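Side-chain contact in afamin (PDB 6FAK), which carries hydrophobic molecules in body fluids, binding vitamin E and keeping lipid-modified Wnt proteins soluble and active: residues E431-V434 / T435-T439. Numbering follows the deposited sequence. Where two conformers were deposited one is given.
Sequences EKMV and TAFTT
The carbonyl O of Glu431 is gripped twice by one residue, Thr435, a turn further along the helix. The amide N of Thr435 takes it in the regular i to i+4 manner, 3.1 Å from Glu431 O. The hydroxyl adds a second bond, Thr435 OG1 lying 2.9 Å from Glu431 O but above the carbonyl plane, 38° out of it. What brings the hydroxyl there is the first torsion of Thr435 (chi1 -63°), which sets OG1 beside its own backbone N and folds it back over the preceding turn. In one of the two conformers deposited for Glu431, its OE2 stays 4.0 Å from Thr435 OG1, and its OE1 makes a salt bridge with Lys403 of helix 376-417.

The pattern recurs four residues on. Thr435 O receives the amide N of Thr439 together with two hydroxyls: OG1 of Thr439 comes within 2.7 Å of Thr435 O, while OG1 of Thr438 reaches the same oxygen more from the side, at a C=O...donor angle of 103°. Val434 O, one residue before Thr435, accepts the amide N of Thr438 and a weak bond from the amide N of Phe437. The ring of Phe437 leans back along the helix, putting CD2 3.4 Å from Met433 O, and its CE2 meets Met433 SD at 4.4 Å in a loose apolar contact. Val450 and Phe458 of helix 446-462 pack against Phe437 and Met433 respectively. Threonine hydroxyls folded onto carbonyls of the preceding turn are a classic feature of alpha-helices, here in helix 423-440 of the third albumin domain, within the all-helical serum albumin fold.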
loop_
_atom_site.group_PDB
_atom_site.type_symbol
_atom_site.label_atom_id
_atom_site.label_comp_id
_atom_site.label_asym_id
_atom_site.label_seq_id
_atom_site.Cartn_x
_atom_site.Cartn_y
_atom_site.Cartn_z
ATOM N N GLU A 431 12.370 0.300 -5.459
ATOM C CA GLU A 431 11.994 1.721 -5.558
ATOM C C GLU A 431 11.155 2.129 -4.368
ATOM O O GLU A 431 11.437 3.148 -3.743
ATOM C CB GLU A 431 11.252 2.078 -6.869
ATOM C CG GLU A 431 12.122 2.788 -7.907
ATOM C CD GLU A 431 12.568 4.210 -7.516
ATOM O OE1 GLU A 431 13.727 4.563 -7.778
ATOM O OE2 GLU A 431 11.774 4.989 -6.962
ATOM N N LYS A 432 10.156 1.324 -4.032
ATOM C CA LYS A 432 9.361 1.579 -2.848
ATOM C C LYS A 432 10.205 1.616 -1.569
ATOM O O LYS A 432 10.010 2.491 -0.722
ATOM C CB LYS A 432 8.247 0.554 -2.704
ATOM C CG LYS A 432 7.167 0.770 -3.738
ATOM C CD LYS A 432 6.140 -0.362 -3.817
ATOM C CE LYS A 432 5.295 -0.235 -5.099
ATOM N NZ LYS A 432 4.474 -1.450 -5.409
ATOM N N MET A 433 11.167 0.716 -1.419
ATOM C CA MET A 433 12.013 0.772 -0.223
ATOM C C MET A 433 12.795 2.104 -0.141
ATOM O O MET A 433 12.816 2.733 0.906
ATOM C CB MET A 433 12.944 -0.414 -0.154
ATOM C CG MET A 433 13.807 -0.476 1.082
ATOM S SD MET A 433 12.836 -0.647 2.603
ATOM C CE MET A 433 12.500 -2.394 2.574
ATOM N N VAL A 434 13.379 2.552 -1.255
ATOM C CA VAL A 434 14.244 3.710 -1.216
ATOM C C VAL A 434 13.457 4.992 -0.938
ATOM O O VAL A 434 13.983 5.901 -0.330
ATOM C CB VAL A 434 15.196 3.761 -2.432
ATOM C CG1 VAL A 434 14.538 4.312 -3.667
ATOM C CG2 VAL A 434 16.424 4.545 -2.066
ATOM N N THR A 435 12.205 5.008 -1.358
ATOM C CA THR A 435 11.278 6.134 -1.143
ATOM C C THR A 435 11.008 6.462 0.313
ATOM O O THR A 435 10.818 7.623 0.656
ATOM C CB THR A 435 9.993 5.880 -1.932
ATOM O OG1 THR A 435 10.374 5.844 -3.302
ATOM C CG2 THR A 435 8.974 6.982 -1.737
ATOM N N ALA A 436 11.031 5.460 1.178
ATOM C CA ALA A 436 11.014 5.694 2.601
ATOM C C ALA A 436 12.141 6.644 3.014
ATOM O O ALA A 436 11.929 7.537 3.856
ATOM C CB ALA A 436 11.147 4.401 3.365
ATOM N N PHE A 437 13.322 6.457 2.453
ATOM C CA PHE A 437 14.490 7.289 2.825
ATOM C C PHE A 437 14.536 8.651 2.195
ATOM O O PHE A 437 14.864 9.634 2.887
ATOM C CB PHE A 437 15.783 6.517 2.597
ATOM C CG PHE A 437 15.794 5.264 3.364
ATOM C CD1 PHE A 437 16.086 5.285 4.691
ATOM C CD2 PHE A 437 15.366 4.088 2.792
ATOM C CE1 PHE A 437 16.018 4.137 5.441
ATOM C CE2 PHE A 437 15.291 2.937 3.542
ATOM C CZ PHE A 437 15.604 2.969 4.875
ATOM N N THR A 438 14.140 8.743 0.927
ATOM C CA THR A 438 14.060 10.037 0.229
ATOM C C THR A 438 12.961 10.939 0.775
ATOM O O THR A 438 13.093 12.146 0.786
ATOM C CB THR A 438 13.792 9.892 -1.293
ATOM O OG1 THR A 438 12.516 9.281 -1.497
ATOM C CG2 THR A 438 14.862 9.064 -1.998
ATOM N N THR A 439 11.862 10.360 1.195
ATOM C CA THR A 439 10.791 11.095 1.800
ATOM C C THR A 439 11.106 11.575 3.238
ATOM O O THR A 439 10.678 12.665 3.595
ATOM C CB THR A 439 9.540 10.205 1.854
ATOM O OG1 THR A 439 9.197 9.824 0.516
ATOM C CG2 THR A 439 8.374 10.894 2.520
#